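Ubiquitin-conjugating enzyme E2-21 kDa (PDB 5NL8) probably accepts ubiquitin as a thioester from E1 and attaches it to other proteins, PEX5 among them, in peroxisome biogenesis. Local coordinates at residues Ser26-Asp30 / Thr31-Asp35; Ala138-Ala141 / Ile142-Leu146; Val175-Ile179 / Ala180-Ala184. All blocks are in the same frame, centred on the assembly; numbering follows the deposited sequence.

Contact 1 of 3, residues Ser26-Asp30 / Thr31-Asp35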
ATOM      1  N   SER A  26      -2.152  -4.959  19.912  1.00113.54           N
ATOM      2  CA  SER A  26      -2.062  -6.241  19.214  1.00 99.37           C
ATOM      3  C   SER A  26      -0.855  -6.150  18.296  1.00 85.85           C
ATOM      4  O   SER A  26      -0.482  -5.052  17.899  1.00 90.70           O
ATOM      5  CB  SER A  26      -3.315  -6.559  18.402  1.00 95.65           C
ATOM      6  OG  SER A  26      -3.622  -5.469  17.549  1.00 96.90           O
ATOM      7  N   PRO A  27      -0.233  -7.291  17.962  1.00 72.59           N
ATOM      8  CA  PRO A  27       0.992  -7.192  17.156  1.00 72.44           C
ATOM      9  C   PRO A  27       0.803  -6.452  15.824  1.00 68.11           C
ATOM     10  O   PRO A  27       1.761  -5.852  15.322  1.00 58.38           O
ATOM     11  CB  PRO A  27       1.365  -8.656  16.919  1.00 68.67           C
ATOM     12  CG  PRO A  27       0.759  -9.385  18.071  1.00 74.03           C
ATOM     13  CD  PRO A  27      -0.542  -8.684  18.329  1.00 74.38           C
ATOM     14  N   ILE A  28      -0.417  -6.468  15.290  1.00 65.75           N
ATOM     15  CA  ILE A  28      -0.708  -5.899  13.974  1.00 66.97           C
ATOM     16  C   ILE A  28      -0.263  -4.436  13.813  1.00 67.96           C
ATOM     17  O   ILE A  28       0.000  -3.985  12.698  1.00 64.90           O
ATOM     18  CB  ILE A  28      -2.223  -5.992  13.643  1.00 60.85           C
ATOM     19  CG1 ILE A  28      -2.445  -5.884  12.130  1.00 58.49           C
ATOM     20  CG2 ILE A  28      -3.021  -4.921  14.387  1.00 53.47           C
ATOM     21  CD1 ILE A  28      -3.885  -6.045  11.701  1.00 51.52           C
ATOM     22  N   HIS A  29      -0.152  -3.707  14.920  1.00 76.75           N
ATOM     23  CA  HIS A  29       0.212  -2.292  14.858  1.00 74.95           C
ATOM     24  C   HIS A  29       1.654  -2.070  14.405  1.00 80.26           C
ATOM     25  O   HIS A  29       1.997  -0.990  13.913  1.00 84.80           O
ATOM     26  CB  HIS A  29      -0.011  -1.621  16.213  1.00 84.53           C
ATOM     27  CG  HIS A  29      -1.451  -1.395  16.538  1.00 89.87           C
ATOM     28  ND1 HIS A  29      -2.456  -1.524  15.601  1.00 84.71           N
ATOM     29  CD2 HIS A  29      -2.058  -1.040  17.692  1.00 94.51           C
ATOM     30  CE1 HIS A  29      -3.616  -1.264  16.167  1.00 85.87           C
ATOM     31  NE2 HIS A  29      -3.405  -0.966  17.438  1.00 92.11           N
ATOM     32  N   ASP A  30       2.494  -3.088  14.565  1.00 70.35           N
ATOM     33  CA  ASP A  30       3.882  -2.956  14.151  1.00 67.26           C
ATOM     34  C   ASP A  30       4.117  -3.595  12.783  1.00 65.51           C
ATOM     35  O   ASP A  30       5.243  -3.592  12.273  1.00 63.01           O
ATOM     36  CB  ASP A  30       4.817  -3.565  15.193  1.00 79.65           C
ATOM     37  CG  ASP A  30       4.593  -2.998  16.587  1.00 87.39           C
ATOM     38  OD1 ASP A  30       4.579  -1.760  16.721  1.00 82.88           O
ATOM     39  OD2 ASP A  30       4.459  -3.785  17.552  1.00 89.42           O
ATOM     40  N   THR A  31       3.047  -4.108  12.179  1.00 56.26           N
ATOM     41  CA  THR A  31       3.117  -4.647  10.828  1.00 46.93           C
ATOM     42  C   THR A  31       2.955  -3.537   9.793  1.00 41.90           C
ATOM     43  O   THR A  31       3.414  -3.669   8.661  1.00 47.63           O
ATOM     44  CB  THR A  31       2.039  -5.712  10.581  1.00 53.70           C
ATOM     45  OG1 THR A  31       0.747  -5.094  10.534  1.00 54.03           O
ATOM     46  CG2 THR A  31       2.060  -6.773  11.675  1.00 57.55           C
ATOM     47  N   GLY A  32       2.290  -2.453  10.180  1.00 34.20           N
ATOM     48  CA  GLY A  32       2.145  -1.305   9.302  1.00 32.60           C
ATOM     49  C   GLY A  32       0.733  -1.070   8.796  1.00 41.25           C
ATOM     50  O   GLY A  32       0.458  -0.057   8.152  1.00 40.07           O
ATOM     51  N   ILE A  33      -0.163  -2.007   9.080  1.00 45.67           N
ATOM     52  CA  ILE A  33      -1.566  -1.844   8.721  1.00 33.92           C
ATOM     53  C   ILE A  33      -2.215  -0.782   9.599  1.00 47.37           C
ATOM     54  O   ILE A  33      -2.203  -0.889  10.826  1.00 52.89           O
ATOM     55  CB  ILE A  33      -2.346  -3.158   8.865  1.00 40.64           C
ATOM     56  CG1 ILE A  33      -1.729  -4.243   7.984  1.00 37.95           C
ATOM     57  CG2 ILE A  33      -3.810  -2.951   8.512  1.00 44.80           C
ATOM     58  CD1 ILE A  33      -2.406  -5.587   8.127  1.00 47.26           C
ATOM     59  N   VAL A  34      -2.782   0.241   8.968  1.00 36.38           N
ATOM     60  CA  VAL A  34      -3.410   1.327   9.706  1.00 32.35           C
ATOM     61  C   VAL A  34      -4.931   1.281   9.586  1.00 45.61           C
ATOM     62  O   VAL A  34      -5.638   1.497  10.570  1.00 43.17           O
ATOM     63  CB  VAL A  34      -2.899   2.697   9.233  1.00 33.69           C
ATOM     64  CG1 VAL A  34      -3.610   3.822   9.978  1.00 29.67           C
ATOM     65  CG2 VAL A  34      -1.394   2.790   9.436  1.00 33.41           C
ATOM     66  N   ASP A  35      -5.440   0.994   8.392  1.00 39.48           N
ATOM     67  CA  ASP A  35      -6.892   0.906   8.224  1.00 42.03           C
ATOM     68  C   ASP A  35      -7.291  -0.031   7.085  1.00 46.53           C
ATOM     69  O   ASP A  35      -6.478  -0.346   6.214  1.00 41.86           O
ATOM     70  CB  ASP A  35      -7.482   2.302   7.993  1.00 45.96           C
ATOM     71  CG  ASP A  35      -8.980   2.360   8.261  1.00 67.81           C
ATOM     72  OD1 ASP A  35      -9.516   1.412   8.877  1.00 71.84           O
ATOM     73  OD2 ASP A  35      -9.620   3.357   7.861  1.00 65.56           O
TER
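Thr31 holds OG1 between its own backbone N and carbonyl carbon (chi1 70°), which turns the hydroxyl back onto the carbonyl of Ile28, while Ile28 puts CG1 opposite its backbone N (chi1 -159°) and runs on extended to CD1. The hydroxyl donates to that carbonyl, Thr31 OG1 to Ile28 O 2.5 Å, from a position tilted 18° off the carbonyl plane. Thr31 N donates to Ile28 O as well, at 3.1 Å, this time from well above the plane. On the other branch, Thr31 CG2 rests 3.7 Å from Ile28 CA, with Pro27 O just beyond. Beyond the turn the extended Ile28 chain meets Ile33 obliquely, CD1 to CD1 at 3.9 Å. Both isoleucines also touch Gln136 of helix 135-147. Gly32 sits between the turn and strand 33-38 with a positive phi, where a CB would collide with the carbonyl O of Thr31. Past it, Val34 and Asp35 both face Val49 in a classic beta bulge. His29 turns away, its NE2 hydrogen-bonded to Glu23 O. One carbonyl thus takes both the amide and the hydroxyl of a single threonine: the hydroxyl bond holds the side chain's rotation, the amide bond to the same oxygen closes the turn, and the hydroxyl proton is spent inside the loop.

Contact 2 of 3, residues Ala138-Ala141 / Ile142-Leu146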
ATOM      1  N   ALA A 138      -1.522 -10.197   2.836  1.00 40.69           N
ATOM      2  CA  ALA A 138      -1.240  -9.456   1.612  1.00 45.59           C
ATOM      3  C   ALA A 138      -0.794  -8.026   1.932  1.00 48.76           C
ATOM      4  O   ALA A 138       0.210  -7.533   1.388  1.00 42.94           O
ATOM      5  CB  ALA A 138      -2.457  -9.447   0.702  1.00 45.50           C
ATOM      6  N   LEU A 139      -1.535  -7.367   2.822  1.00 40.84           N
ATOM      7  CA  LEU A 139      -1.157  -6.021   3.254  1.00 37.90           C
ATOM      8  C   LEU A 139       0.261  -6.009   3.841  1.00 37.82           C
ATOM      9  O   LEU A 139       1.118  -5.194   3.447  1.00 43.31           O
ATOM     10  CB  LEU A 139      -2.167  -5.481   4.271  1.00 30.50           C
ATOM     11  CG  LEU A 139      -3.582  -5.237   3.732  1.00 41.35           C
ATOM     12  CD1 LEU A 139      -4.534  -4.766   4.823  1.00 36.10           C
ATOM     13  CD2 LEU A 139      -3.548  -4.238   2.582  1.00 29.42           C
ATOM     14  N   VAL A 140       0.503  -6.935   4.766  1.00 30.71           N
ATOM     15  CA  VAL A 140       1.818  -7.095   5.378  1.00 29.43           C
ATOM     16  C   VAL A 140       2.893  -7.301   4.310  1.00 35.19           C
ATOM     17  O   VAL A 140       3.975  -6.721   4.390  1.00 42.40           O
ATOM     18  CB  VAL A 140       1.829  -8.275   6.373  1.00 31.89           C
ATOM     19  CG1 VAL A 140       3.247  -8.606   6.808  1.00 42.89           C
ATOM     20  CG2 VAL A 140       0.955  -7.958   7.580  1.00 30.69           C
ATOM     21  N   ALA A 141       2.573  -8.103   3.298  1.00 38.78           N
ATOM     22  CA  ALA A 141       3.483  -8.357   2.186  1.00 34.64           C
ATOM     23  C   ALA A 141       3.850  -7.074   1.444  1.00 37.58           C
ATOM     24  O   ALA A 141       4.992  -6.900   1.019  1.00 39.01           O
ATOM     25  CB  ALA A 141       2.871  -9.356   1.222  1.00 36.18           C
ATOM     26  N   ILE A 142       2.884  -6.177   1.280  1.00 32.80           N
ATOM     27  CA  ILE A 142       3.172  -4.914   0.593  1.00 34.90           C
ATOM     28  C   ILE A 142       4.031  -3.976   1.449  1.00 36.11           C
ATOM     29  O   ILE A 142       4.960  -3.316   0.940  1.00 37.18           O
ATOM     30  CB  ILE A 142       1.876  -4.205   0.180  1.00 32.07           C
ATOM     31  CG1 ILE A 142       1.324  -4.856  -1.082  1.00 35.66           C
ATOM     32  CG2 ILE A 142       2.113  -2.726  -0.081  1.00 34.99           C
ATOM     33  CD1 ILE A 142      -0.148  -5.052  -1.033  1.00 54.29           C
ATOM     34  N   VAL A 143       3.733  -3.927   2.747  1.00 29.16           N
ATOM     35  CA  VAL A 143       4.572  -3.162   3.669  1.00 33.55           C
ATOM     36  C   VAL A 143       6.014  -3.685   3.629  1.00 33.34           C
ATOM     37  O   VAL A 143       6.970  -2.908   3.648  1.00 39.06           O
ATOM     38  CB  VAL A 143       4.033  -3.216   5.114  1.00 35.90           C
ATOM     39  CG1 VAL A 143       4.984  -2.508   6.067  1.00 37.97           C
ATOM     40  CG2 VAL A 143       2.648  -2.596   5.186  1.00 35.00           C
ATOM     41  N   VAL A 144       6.162  -5.004   3.558  1.00 39.55           N
ATOM     42  CA  VAL A 144       7.470  -5.626   3.390  1.00 37.93           C
ATOM     43  C   VAL A 144       8.119  -5.163   2.089  1.00 43.30           C
ATOM     44  O   VAL A 144       9.297  -4.803   2.064  1.00 46.00           O
ATOM     45  CB  VAL A 144       7.373  -7.167   3.385  1.00 44.05           C
ATOM     46  CG1 VAL A 144       8.696  -7.790   2.935  1.00 42.12           C
ATOM     47  CG2 VAL A 144       6.964  -7.688   4.758  1.00 39.38           C
ATOM     48  N   LEU A 145       7.334  -5.169   1.013  1.00 40.24           N
ATOM     49  CA  LEU A 145       7.816  -4.762  -0.304  1.00 43.79           C
ATOM     50  C   LEU A 145       8.391  -3.351  -0.288  1.00 39.19           C
ATOM     51  O   LEU A 145       9.366  -3.063  -0.987  1.00 36.51           O
ATOM     52  CB  LEU A 145       6.693  -4.848  -1.340  1.00 38.84           C
ATOM     53  CG  LEU A 145       7.071  -4.412  -2.757  1.00 35.11           C
ATOM     54  CD1 LEU A 145       8.162  -5.317  -3.322  1.00 30.49           C
ATOM     55  CD2 LEU A 145       5.852  -4.401  -3.665  1.00 30.28           C
ATOM     56  N   LEU A 146       7.793  -2.473   0.512  1.00 29.41           N
ATOM     57  CA  LEU A 146       8.327  -1.119   0.645  1.00 32.52           C
ATOM     58  C   LEU A 146       9.764  -1.120   1.187  1.00 46.74           C
ATOM     59  O   LEU A 146      10.560  -0.241   0.853  1.00 38.38           O
ATOM     60  CB  LEU A 146       7.429  -0.266   1.546  1.00 32.25           C
ATOM     61  CG  LEU A 146       6.107   0.211   0.933  1.00 36.12           C
ATOM     62  CD1 LEU A 146       5.381   1.187   1.859  1.00 22.89           C
ATOM     63  CD2 LEU A 146       6.342   0.836  -0.437  1.00 29.18           C
TER
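The Ile142 side chain leans back over the carbonyls of Ala138 and Leu139. Its CB lies 3.5 Å from Leu139 O; CG1 passes Ala138 O more loosely; and CD1, at the tip, comes back to within 3.5 Å of that same Ala138 O. The first torsion sets CG1 opposite the carbonyl carbon and beside the backbone N (chi1 -79°), and the second, at 137°, lies off a staggered value and leaves CD1 close to Ala138 O. Outside the helix this side chain touches Ile80, Phe82 and Ile50 of the central sheet. The backbone beneath is held by a ladder of i to i+4 bonds. Val143 N reaches Leu139 O with an N-H...O angle of 167°, and its neighbours Ile142 N to Ala138 O and Val144 N to Val140 O follow the same pattern. Leu139 O also takes a weak bond from Ile142 N. The two beta-branched valines fit round these carbonyls: Val143 CG2 sits 3.5 Å from Leu139 O, and Val144 CG2 stands 3.2 Å from Val140 O and more loosely meets CG1 of Val140 at 4.3 Å. Val144 lies on the exposed side, whereas Leu139, Ile142 and Val143 turn to the strands. Next in the series, Leu145 N bonds to Ala141 O, and Leu145 O accepts from His110 NE2. The side chain of Leu145 is about 7 Å from that of Cys121, the predicted thioester cysteine. A largely apolar helix packed across an antiparallel four-stranded sheet is the core of the UBC fold, in which this helix forms the central one.

Contact 3 of 3, residues Val175-Ile179 / Ala180-Ala184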
ATOM      1  N   VAL A 175      12.394   9.780  -2.439  1.00 33.86           N
ATOM      2  CA  VAL A 175      11.221   9.384  -1.654  1.00 31.06           C
ATOM      3  C   VAL A 175      10.826  10.493  -0.675  1.00 30.80           C
ATOM      4  O   VAL A 175       9.653  10.874  -0.590  1.00 37.68           O
ATOM      5  CB  VAL A 175      11.463   8.072  -0.880  1.00 32.97           C
ATOM      6  CG1 VAL A 175      10.231   7.688  -0.088  1.00 30.74           C
ATOM      7  CG2 VAL A 175      11.837   6.949  -1.841  1.00 32.98           C
ATOM      8  N   HIS A 176      11.815  11.021   0.043  1.00 29.65           N
ATOM      9  CA  HIS A 176      11.601  12.138   0.962  1.00 39.60           C
ATOM     10  C   HIS A 176      10.970  13.338   0.253  1.00 41.78           C
ATOM     11  O   HIS A 176      10.076  13.990   0.799  1.00 42.89           O
ATOM     12  CB  HIS A 176      12.922  12.560   1.623  1.00 41.83           C
ATOM     13  CG  HIS A 176      13.401  11.615   2.678  1.00 56.45           C
ATOM     14  ND1 HIS A 176      14.670  11.687   3.224  1.00 63.48           N
ATOM     15  CD2 HIS A 176      12.792  10.576   3.296  1.00 58.86           C
ATOM     16  CE1 HIS A 176      14.814  10.735   4.126  1.00 62.53           C
ATOM     17  NE2 HIS A 176      13.689  10.045   4.190  1.00 55.46           N
ATOM     18  N   TYR A 177      11.434  13.623  -0.961  1.00 32.27           N
ATOM     19  CA  TYR A 177      10.883  14.725  -1.747  1.00 32.87           C
ATOM     20  C   TYR A 177       9.394  14.539  -2.014  1.00 35.53           C
ATOM     21  O   TYR A 177       8.587  15.450  -1.779  1.00 42.94           O
ATOM     22  CB  TYR A 177      11.627  14.873  -3.074  1.00 44.01           C
ATOM     23  CG  TYR A 177      11.009  15.889  -4.017  1.00 43.95           C
ATOM     24  CD1 TYR A 177      11.142  17.254  -3.787  1.00 50.42           C
ATOM     25  CD2 TYR A 177      10.297  15.481  -5.139  1.00 42.92           C
ATOM     26  CE1 TYR A 177      10.582  18.186  -4.648  1.00 50.61           C
ATOM     27  CE2 TYR A 177       9.733  16.406  -6.007  1.00 49.16           C
ATOM     28  CZ  TYR A 177       9.879  17.757  -5.755  1.00 55.78           C
ATOM     29  OH  TYR A 177       9.322  18.679  -6.610  1.00 66.72           O
ATOM     30  N   TYR A 178       9.019  13.362  -2.505  1.00 35.54           N
ATOM     31  CA  TYR A 178       7.607  13.152  -2.813  1.00 34.16           C
ATOM     32  C   TYR A 178       6.748  13.125  -1.544  1.00 37.14           C
ATOM     33  O   TYR A 178       5.624  13.626  -1.550  1.00 34.00           O
ATOM     34  CB  TYR A 178       7.419  11.880  -3.643  1.00 29.83           C
ATOM     35  CG  TYR A 178       7.781  12.107  -5.094  1.00 32.30           C
ATOM     36  CD1 TYR A 178       6.857  12.642  -5.986  1.00 31.74           C
ATOM     37  CD2 TYR A 178       9.059  11.822  -5.565  1.00 32.82           C
ATOM     38  CE1 TYR A 178       7.193  12.873  -7.310  1.00 32.86           C
ATOM     39  CE2 TYR A 178       9.401  12.048  -6.886  1.00 31.33           C
ATOM     40  CZ  TYR A 178       8.464  12.574  -7.752  1.00 30.15           C
ATOM     41  OH  TYR A 178       8.808  12.795  -9.063  1.00 40.86           O
ATOM     42  N   ILE A 179       7.282  12.582  -0.452  1.00 32.80           N
ATOM     43  CA  ILE A 179       6.571  12.608   0.827  1.00 28.55           C
ATOM     44  C   ILE A 179       6.323  14.045   1.295  1.00 36.09           C
ATOM     45  O   ILE A 179       5.235  14.389   1.752  1.00 35.89           O
ATOM     46  CB  ILE A 179       7.347  11.850   1.928  1.00 36.73           C
ATOM     47  CG1 ILE A 179       7.332  10.346   1.658  1.00 28.71           C
ATOM     48  CG2 ILE A 179       6.748  12.125   3.303  1.00 36.94           C
ATOM     49  CD1 ILE A 179       8.057   9.540   2.705  1.00 33.55           C
ATOM     50  N   ALA A 180       7.339  14.887   1.160  1.00 39.08           N
ATOM     51  CA  ALA A 180       7.257  16.254   1.654  1.00 42.19           C
ATOM     52  C   ALA A 180       6.384  17.152   0.780  1.00 48.88           C
ATOM     53  O   ALA A 180       5.768  18.094   1.278  1.00 41.11           O
ATOM     54  CB  ALA A 180       8.649  16.843   1.780  1.00 44.51           C
ATOM     55  N   LYS A 181       6.323  16.869  -0.519  1.00 43.51           N
ATOM     56  CA  LYS A 181       5.641  17.790  -1.425  1.00 39.46           C
ATOM     57  C   LYS A 181       4.244  17.364  -1.883  1.00 42.97           C
ATOM     58  O   LYS A 181       3.435  18.210  -2.270  1.00 42.47           O
ATOM     59  CB  LYS A 181       6.513  18.043  -2.655  1.00 44.06           C
ATOM     60  CG  LYS A 181       7.522  19.158  -2.455  1.00 70.41           C
ATOM     61  CD  LYS A 181       6.836  20.404  -1.912  1.00 74.05           C
ATOM     62  CE  LYS A 181       7.743  21.618  -1.974  1.00 73.96           C
ATOM     63  NZ  LYS A 181       7.070  22.829  -1.425  1.00 75.29           N
ATOM     64  N   TYR A 182       3.951  16.070  -1.840  1.00 30.76           N
ATOM     65  CA  TYR A 182       2.711  15.574  -2.427  1.00 34.95           C
ATOM     66  C   TYR A 182       1.774  14.872  -1.439  1.00 36.80           C
ATOM     67  O   TYR A 182       1.149  13.866  -1.778  1.00 35.77           O
ATOM     68  CB  TYR A 182       3.042  14.634  -3.589  1.00 32.05           C
ATOM     69  CG  TYR A 182       3.654  15.344  -4.777  1.00 34.82           C
ATOM     70  CD1 TYR A 182       2.852  15.920  -5.755  1.00 45.43           C
ATOM     71  CD2 TYR A 182       5.030  15.439  -4.922  1.00 44.13           C
ATOM     72  CE1 TYR A 182       3.402  16.571  -6.843  1.00 37.92           C
ATOM     73  CE2 TYR A 182       5.594  16.086  -6.009  1.00 39.27           C
ATOM     74  CZ  TYR A 182       4.774  16.651  -6.966  1.00 51.33           C
ATOM     75  OH  TYR A 182       5.326  17.298  -8.049  1.00 55.31           O
ATOM     76  N   SER A 183       1.659  15.420  -0.230  1.00 36.82           N
ATOM     77  CA  SER A 183       0.787  14.855   0.803  1.00 35.78           C
ATOM     78  C   SER A 183      -0.376  15.787   1.143  1.00 37.41           C
ATOM     79  O   SER A 183      -0.225  17.009   1.122  1.00 38.69           O
ATOM     80  CB  SER A 183       1.584  14.550   2.077  1.00 38.51           C
ATOM     81  OG  SER A 183       2.526  13.513   1.867  1.00 39.62           O
ATOM     82  N   ALA A 184      -1.526  15.206   1.476  1.00 34.49           N
ATOM     83  CA  ALA A 184      -2.718  15.995   1.790  1.00 35.01           C
ATOM     84  C   ALA A 184      -3.648  15.236   2.731  1.00 43.18           C
ATOM     85  O   ALA A 184      -3.426  14.068   3.002  1.00 36.64           O
ATOM     86  CB  ALA A 184      -3.452  16.374   0.512  1.00 33.03           C
TER
HETATM   87  O   HOH W   1       8.311  17.295  -9.314  1.00 55.69           O
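Tyr178 O and Tyr182 N close the C-terminal end of helix 168-181 at 3.0 Å, Tyr182 being the first residue to leave helical angles before the short strand 183-184 of this UBC domain. Backbone hydrogen bonds come first: Ala180 N to His176 O and Lys181 N to Tyr177 O precede that last one. Aromatic contacts follow. The Tyr178 and Tyr182 rings run alongside each other in the same direction, near parallel (24°) but displaced until little of one lies over the other, with CD1 of Tyr178 3.5 Å from CD2 of Tyr182. Tyr177 CE2 approaches the edge of the Tyr182 ring, 4.2 Å from Tyr182 CE2, while Lys181 CG rests 3.9 Å from Tyr177 CE1. Tyr178 also meets Phe115 edge-to-face, and Tyr182 touches Ile90 and Lys107. A single water lies 3.2 Å from both Tyr177 OH and Tyr182 OH. An alanine in place of Tyr182 would probably strip the Tyr178 ring of its near-parallel partner and the water of one of its two hydroxyls. The final polar contact belongs to the side chain of Ser183, whose OG donates to Ile179 O at 2.8 Å, in the carbonyl plane and on a lone pair.

In the fold
From the N terminus, contact 1 forms in the turn between helix 6-21 and strand 33-38, contact 2 lies within helix 135-147, and contact 3 ends helix 168-181 before strand 183-184. Each closes a few residues of chain only, and they follow in series, without nesting or crossing. Contacts 1 and 2 touch: Thr31 O meets Val143 CG1 at 3.2 Å, and Ile33 CD1 packs on Leu139 and Val140, so the turn and the first strand lie against the central helix. Contact 3 stands apart, its nearest atoms about 8 Å from contact 2 and 12 Å from contact 1, and joins the C-terminal helix to helix 87-94 and strand 104-105.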